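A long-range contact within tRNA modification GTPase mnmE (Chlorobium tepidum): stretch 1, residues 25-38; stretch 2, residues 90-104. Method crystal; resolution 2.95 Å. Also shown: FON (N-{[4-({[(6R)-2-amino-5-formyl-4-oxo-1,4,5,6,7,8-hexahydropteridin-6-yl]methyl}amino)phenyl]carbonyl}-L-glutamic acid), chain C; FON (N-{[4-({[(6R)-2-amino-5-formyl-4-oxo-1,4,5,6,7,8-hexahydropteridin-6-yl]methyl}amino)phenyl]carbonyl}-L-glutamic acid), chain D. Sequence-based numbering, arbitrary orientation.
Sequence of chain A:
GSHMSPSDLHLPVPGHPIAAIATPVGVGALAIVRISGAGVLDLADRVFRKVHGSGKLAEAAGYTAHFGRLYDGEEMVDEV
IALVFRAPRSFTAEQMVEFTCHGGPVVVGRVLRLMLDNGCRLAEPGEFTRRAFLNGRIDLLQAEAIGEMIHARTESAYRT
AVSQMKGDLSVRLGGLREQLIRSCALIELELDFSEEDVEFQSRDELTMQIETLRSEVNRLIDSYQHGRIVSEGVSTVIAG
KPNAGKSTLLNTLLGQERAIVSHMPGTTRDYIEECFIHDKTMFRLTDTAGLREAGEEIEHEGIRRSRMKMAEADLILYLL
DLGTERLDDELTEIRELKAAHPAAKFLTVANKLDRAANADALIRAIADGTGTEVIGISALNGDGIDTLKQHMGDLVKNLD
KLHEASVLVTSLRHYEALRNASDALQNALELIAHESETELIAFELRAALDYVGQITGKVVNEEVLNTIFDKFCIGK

Stretch 1 (25-38) VGVGALAIVRISGA
Stretch 2, residues 90-104: SFTAEQMVEFTCHGG

How do the backbones run? Strand 30-36 and strand 96-102 lie side by side and antiparallel, their N-to-C directions 149° apart, with L30 opposite H102, I32 opposite T100, R34 opposite E98 and S36 opposite M96 (CA to CA 4.1 to 4.6 Å). Both chains are extended, for example phi/psi -123/116 at I32 and -109/119 at T100.

Which hydrogen bonds hold that register? A31, V33 and I35 each bond in both directions with C101, F99 and V97. A31 N to C101 O is 2.9 Å and C101 N to A31 O 2.7 Å; V33 N to F99 O is 2.8 Å, with a weak return from F99 N to V33 O at 2.9 Å; I35 N to V97 O is 3.1 Å, and V97 N to I35 O is weak at 3.3 Å. The ladder continues past the strands: G37 N reaches Q95 O at 3.0 Å, G28 N reaches G103 O at 3.0 Å, and G103 N reaches A29 O at 2.9 Å. G103 must be bare, since a CB would clash with G28 O and L30 N.

What do the side chains do on each face? A31, V33 and I35 share one face with C101, F99 and V97; I35 (chi1 p) sets CG1 3.6 Å from V97 CG1 (V97 chi1 p), an apolar contact. On the other face, R34 (chi1 p) and E98 (chi1 m) form a salt bridge, NE to OE2 3.6 Å, the carboxylate at the guanidinium edge. Both also bind the chain C ligand: E98 OE1 accepts from its NA2 at 2.6 Å, while R34 NH2 donates weakly to O4 at 3.1 Å.

How is the S36 end fastened? S36 (chi1 t) relays hydroxyl bonds: T92 OG1 (chi1 p) donates to S36 OG at 2.8 Å, and S36 OG donates to E94 OE2 at 2.5 Å.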

# COMPACT_ATOMS: atom_id res chain seq x y z
N VAL A 25 -1.09 -3.25 -0.61
CA VAL A 25 -1.92 -3.18 -1.81
C VAL A 25 -2.26 -1.73 -2.12
O VAL A 25 -2.50 -0.93 -1.22
CB VAL A 25 -3.24 -3.96 -1.61
CG1 VAL A 25 -3.93 -4.20 -2.95
CG2 VAL A 25 -2.98 -5.28 -0.90
N GLY A 26 -2.27 -1.38 -3.41
CA GLY A 26 -2.75 -0.07 -3.80
C GLY A 26 -1.88 0.68 -4.78
O GLY A 26 -1.11 0.09 -5.54
N VAL A 27 -2.03 1.99 -4.76
CA VAL A 27 -1.38 2.85 -5.72
C VAL A 27 -0.30 3.64 -5.02
O VAL A 27 -0.55 4.32 -4.01
CB VAL A 27 -2.41 3.79 -6.40
CG1 VAL A 27 -1.73 4.89 -7.17
CG2 VAL A 27 -3.31 2.99 -7.32
N GLY A 28 0.91 3.54 -5.55
CA GLY A 28 2.05 4.30 -5.04
C GLY A 28 3.13 4.50 -6.09
O GLY A 28 3.03 3.97 -7.20
N ALA A 29 4.15 5.26 -5.73
CA ALA A 29 5.32 5.43 -6.57
C ALA A 29 6.04 4.10 -6.80
O ALA A 29 6.41 3.77 -7.93
CB ALA A 29 6.26 6.43 -5.96
N LEU A 30 6.23 3.32 -5.74
CA LEU A 30 7.02 2.12 -5.85
C LEU A 30 6.39 0.95 -5.13
O LEU A 30 5.66 1.15 -4.16
CB LEU A 30 8.41 2.35 -5.26
CG LEU A 30 9.27 3.51 -5.75
CD1 LEU A 30 10.43 3.64 -4.81
CD2 LEU A 30 9.72 3.29 -7.17
N ALA A 31 6.71 -0.25 -5.59
CA ALA A 31 6.33 -1.49 -4.93
C ALA A 31 7.54 -2.43 -4.92
O ALA A 31 8.46 -2.27 -5.71
CB ALA A 31 5.19 -2.13 -5.67
N ILE A 32 7.52 -3.42 -4.03
CA ILE A 32 8.58 -4.41 -3.93
C ILE A 32 8.03 -5.83 -4.09
O ILE A 32 7.24 -6.29 -3.26
CB ILE A 32 9.30 -4.35 -2.56
CG1 ILE A 32 9.91 -2.97 -2.31
CG2 ILE A 32 10.36 -5.44 -2.45
CD1 ILE A 32 10.20 -2.72 -0.84
N VAL A 33 8.44 -6.52 -5.15
CA VAL A 33 8.24 -7.96 -5.22
C VAL A 33 9.51 -8.61 -4.69
O VAL A 33 10.61 -8.31 -5.19
CB VAL A 33 7.97 -8.45 -6.66
CG1 VAL A 33 7.91 -9.97 -6.70
CG2 VAL A 33 6.67 -7.86 -7.21
N ARG A 34 9.38 -9.45 -3.66
CA ARG A 34 10.57 -10.11 -3.09
C ARG A 34 10.54 -11.63 -3.21
O ARG A 34 9.60 -12.29 -2.78
CB ARG A 34 10.88 -9.65 -1.66
CG ARG A 34 9.81 -9.91 -0.62
CD ARG A 34 10.41 -10.51 0.64
NE ARG A 34 11.00 -9.55 1.57
CZ ARG A 34 10.69 -9.47 2.87
NH1 ARG A 34 9.79 -10.28 3.40
NH2 ARG A 34 11.28 -8.57 3.63
N ILE A 35 11.59 -12.18 -3.83
CA ILE A 35 11.70 -13.63 -4.01
C ILE A 35 12.87 -14.21 -3.23
O ILE A 35 13.88 -13.53 -3.04
CB ILE A 35 11.76 -14.01 -5.50
CG1 ILE A 35 13.16 -13.80 -6.08
CG2 ILE A 35 10.77 -13.19 -6.29
CD1 ILE A 35 13.39 -14.49 -7.43
N SER A 36 12.72 -15.44 -2.75
CA SER A 36 13.72 -16.06 -1.89
C SER A 36 13.74 -17.57 -2.05
O SER A 36 12.74 -18.17 -2.44
CB SER A 36 13.46 -15.70 -0.42
OG SER A 36 14.41 -16.31 0.44
N GLY A 37 14.88 -18.19 -1.77
CA GLY A 37 15.01 -19.63 -1.86
C GLY A 37 16.05 -20.13 -2.83
O GLY A 37 16.81 -19.36 -3.41
N ALA A 38 16.07 -21.45 -3.02
CA ALA A 38 17.10 -22.12 -3.80
C ALA A 38 17.20 -21.65 -5.24
O ALA A 38 16.26 -21.82 -6.03
CB ALA A 38 16.87 -23.63 -3.75
N SER A 90 20.99 -12.15 4.48
CA SER A 90 19.71 -11.64 3.98
C SER A 90 18.67 -11.77 5.09
O SER A 90 18.97 -12.32 6.15
CB SER A 90 19.26 -12.46 2.77
OG SER A 90 18.70 -13.70 3.18
N PHE A 91 17.46 -11.26 4.85
CA PHE A 91 16.38 -11.39 5.83
C PHE A 91 16.04 -12.85 6.13
O PHE A 91 15.98 -13.25 7.29
CB PHE A 91 15.13 -10.61 5.40
CG PHE A 91 13.96 -10.81 6.33
CD1 PHE A 91 13.95 -10.21 7.58
CD2 PHE A 91 12.89 -11.62 5.96
CE1 PHE A 91 12.88 -10.41 8.46
CE2 PHE A 91 11.82 -11.83 6.83
CZ PHE A 91 11.81 -11.23 8.07
N THR A 92 15.81 -13.64 5.08
CA THR A 92 15.47 -15.06 5.24
C THR A 92 16.68 -15.91 5.55
O THR A 92 16.55 -17.10 5.86
CB THR A 92 14.78 -15.64 3.98
OG1 THR A 92 15.61 -15.44 2.83
CG2 THR A 92 13.42 -14.99 3.76
N ALA A 93 17.86 -15.29 5.46
CA ALA A 93 19.15 -15.98 5.60
C ALA A 93 19.42 -16.97 4.46
O ALA A 93 20.25 -17.86 4.59
CB ALA A 93 19.28 -16.66 6.96
N GLU A 94 18.70 -16.81 3.35
CA GLU A 94 19.00 -17.54 2.14
C GLU A 94 19.13 -16.56 0.99
O GLU A 94 19.06 -15.34 1.17
CB GLU A 94 17.90 -18.54 1.76
CG GLU A 94 16.83 -18.84 2.79
CD GLU A 94 15.57 -19.38 2.12
OE1 GLU A 94 15.19 -20.55 2.38
OE2 GLU A 94 14.99 -18.63 1.31
N GLN A 95 19.30 -17.12 -0.20
CA GLN A 95 19.48 -16.35 -1.41
C GLN A 95 18.19 -15.63 -1.79
O GLN A 95 17.15 -16.25 -2.01
CB GLN A 95 19.89 -17.30 -2.53
CG GLN A 95 20.37 -16.62 -3.78
CD GLN A 95 21.28 -17.52 -4.58
OE1 GLN A 95 20.86 -18.11 -5.57
NE2 GLN A 95 22.54 -17.63 -4.14
N MET A 96 18.26 -14.31 -1.86
CA MET A 96 17.11 -13.56 -2.32
C MET A 96 17.45 -12.34 -3.16
O MET A 96 18.49 -11.71 -2.97
CB MET A 96 16.16 -13.18 -1.17
CG MET A 96 16.80 -12.61 0.07
SD MET A 96 15.61 -12.63 1.44
CE MET A 96 14.53 -11.27 0.99
N VAL A 97 16.57 -12.05 -4.11
CA VAL A 97 16.59 -10.79 -4.83
C VAL A 97 15.27 -10.08 -4.59
O VAL A 97 14.25 -10.73 -4.40
CB VAL A 97 16.92 -10.96 -6.34
CG1 VAL A 97 16.31 -12.22 -6.88
CG2 VAL A 97 16.48 -9.75 -7.14
N GLU A 98 15.31 -8.75 -4.55
CA GLU A 98 14.13 -7.92 -4.31
C GLU A 98 13.99 -6.89 -5.42
O GLU A 98 14.74 -5.90 -5.48
CB GLU A 98 14.23 -7.20 -2.97
CG GLU A 98 14.19 -8.08 -1.75
CD GLU A 98 14.23 -7.28 -0.46
OE1 GLU A 98 14.49 -6.06 -0.52
OE2 GLU A 98 14.00 -7.89 0.62
N PHE A 99 13.02 -7.11 -6.30
CA PHE A 99 12.72 -6.14 -7.33
C PHE A 99 11.84 -5.06 -6.74
O PHE A 99 10.79 -5.35 -6.16
CB PHE A 99 12.00 -6.82 -8.49
CG PHE A 99 12.80 -7.92 -9.12
CD1 PHE A 99 13.73 -7.64 -10.11
CD2 PHE A 99 12.62 -9.23 -8.71
CE1 PHE A 99 14.47 -8.65 -10.70
CE2 PHE A 99 13.37 -10.25 -9.29
CZ PHE A 99 14.29 -9.96 -10.29
N THR A 100 12.26 -3.81 -6.83
CA THR A 100 11.34 -2.75 -6.51
C THR A 100 10.98 -2.06 -7.81
O THR A 100 11.85 -1.53 -8.51
CB THR A 100 11.84 -1.77 -5.41
OG1 THR A 100 11.98 -0.45 -5.94
CG2 THR A 100 13.15 -2.24 -4.78
N CYS A 101 9.69 -2.10 -8.15
CA CYS A 101 9.18 -1.63 -9.44
C CYS A 101 8.23 -0.46 -9.26
O CYS A 101 7.99 -0.03 -8.13
CB CYS A 101 8.44 -2.76 -10.13
SG CYS A 101 7.04 -3.32 -9.16
N HIS A 102 7.68 0.05 -10.37
CA HIS A 102 6.66 1.10 -10.31
C HIS A 102 5.41 0.60 -9.59
O HIS A 102 4.95 -0.52 -9.83
CB HIS A 102 6.31 1.61 -11.71
CG HIS A 102 7.40 2.41 -12.34
ND1 HIS A 102 8.21 1.91 -13.33
CD2 HIS A 102 7.82 3.68 -12.11
CE1 HIS A 102 9.08 2.84 -13.70
NE2 HIS A 102 8.86 3.92 -12.97
N GLY A 103 4.88 1.43 -8.71
CA GLY A 103 3.86 0.99 -7.76
C GLY A 103 2.43 0.98 -8.24
O GLY A 103 1.52 1.35 -7.49
N GLY A 104 2.22 0.57 -9.49
CA GLY A 104 0.88 0.41 -10.03
C GLY A 104 0.39 -1.02 -9.87
O GLY A 104 1.14 -1.96 -10.14
N1 FON C . 14.60 -3.77 3.36
C2 FON C . 14.80 -4.65 2.35
NA2 FON C . 15.12 -4.17 1.12
N3 FON C . 14.68 -5.99 2.52
C4 FON C . 14.36 -6.54 3.72
O4 FON C . 14.28 -7.79 3.81
C4A FON C . 14.12 -5.62 4.86
N5 FON C . 13.81 -5.94 6.19
C6 FON C . 14.54 -5.06 7.12
C7 FON C . 13.79 -3.74 6.97
N8 FON C . 14.06 -3.29 5.62
C8A FON C . 14.27 -4.17 4.60
C9 FON C . 14.63 -5.55 8.57
N10 FON C . 15.12 -6.91 8.67
C11 FON C . 18.71 -8.59 7.34
C12 FON C . 18.34 -8.61 8.69
C13 FON C . 17.14 -8.04 9.11
C14 FON C . 16.29 -7.43 8.20
C15 FON C . 16.65 -7.43 6.84
C16 FON C . 17.85 -8.00 6.41
C FON C . 20.01 -9.23 6.94
O FON C . 20.41 -9.14 5.79
N FON C . 20.69 -9.90 7.88
CA FON C . 22.14 -9.98 8.05
CB FON C . 22.75 -8.62 8.41
CG FON C . 24.28 -8.59 8.33
CD FON C . 24.78 -7.25 7.80
OE1 FON C . 24.74 -7.04 6.57
OE2 FON C . 25.21 -6.40 8.62
CT FON C . 22.47 -10.99 9.12
O1 FON C . 23.38 -11.83 8.92
O2 FON C . 21.80 -10.95 10.19
CP1 FON C . 12.99 -6.84 6.50
O3 FON C . 11.96 -6.57 7.11
N1 FON D . 13.54 1.06 -7.37
C2 FON D . 14.17 1.85 -6.48
NA2 FON D . 14.72 1.29 -5.37
N3 FON D . 14.26 3.20 -6.65
C4 FON D . 13.74 3.83 -7.72
O4 FON D . 13.86 5.07 -7.82
C4A FON D . 13.01 3.00 -8.73
N5 FON D . 12.41 3.40 -9.92
C6 FON D . 12.68 2.43 -11.00
C7 FON D . 11.76 1.28 -10.61
N8 FON D . 12.31 0.74 -9.37
C8A FON D . 12.96 1.54 -8.48
C9 FON D . 12.46 2.93 -12.43
N10 FON D . 13.15 4.18 -12.70
C11 FON D . 17.21 5.13 -12.46
C12 FON D . 16.50 5.24 -13.65
C13 FON D . 15.14 4.92 -13.71
C14 FON D . 14.48 4.46 -12.58
C15 FON D . 15.19 4.36 -11.38
C16 FON D . 16.55 4.68 -11.31
C FON D . 18.67 5.50 -12.46
O FON D . 19.35 5.30 -11.46
N FON D . 19.18 6.05 -13.57
CA FON D . 20.51 5.86 -14.13
CB FON D . 20.73 4.42 -14.61
CG FON D . 22.19 4.10 -14.95
CD FON D . 22.55 2.68 -14.55
OE1 FON D . 22.82 2.45 -13.34
OE2 FON D . 22.57 1.78 -15.43
CT FON D . 20.71 6.82 -15.28
O1 FON D . 21.78 7.47 -15.36
O2 FON D . 19.78 6.94 -16.11
CP1 FON D . 11.72 4.46 -10.02
O3 FON D . 10.54 4.40 -10.32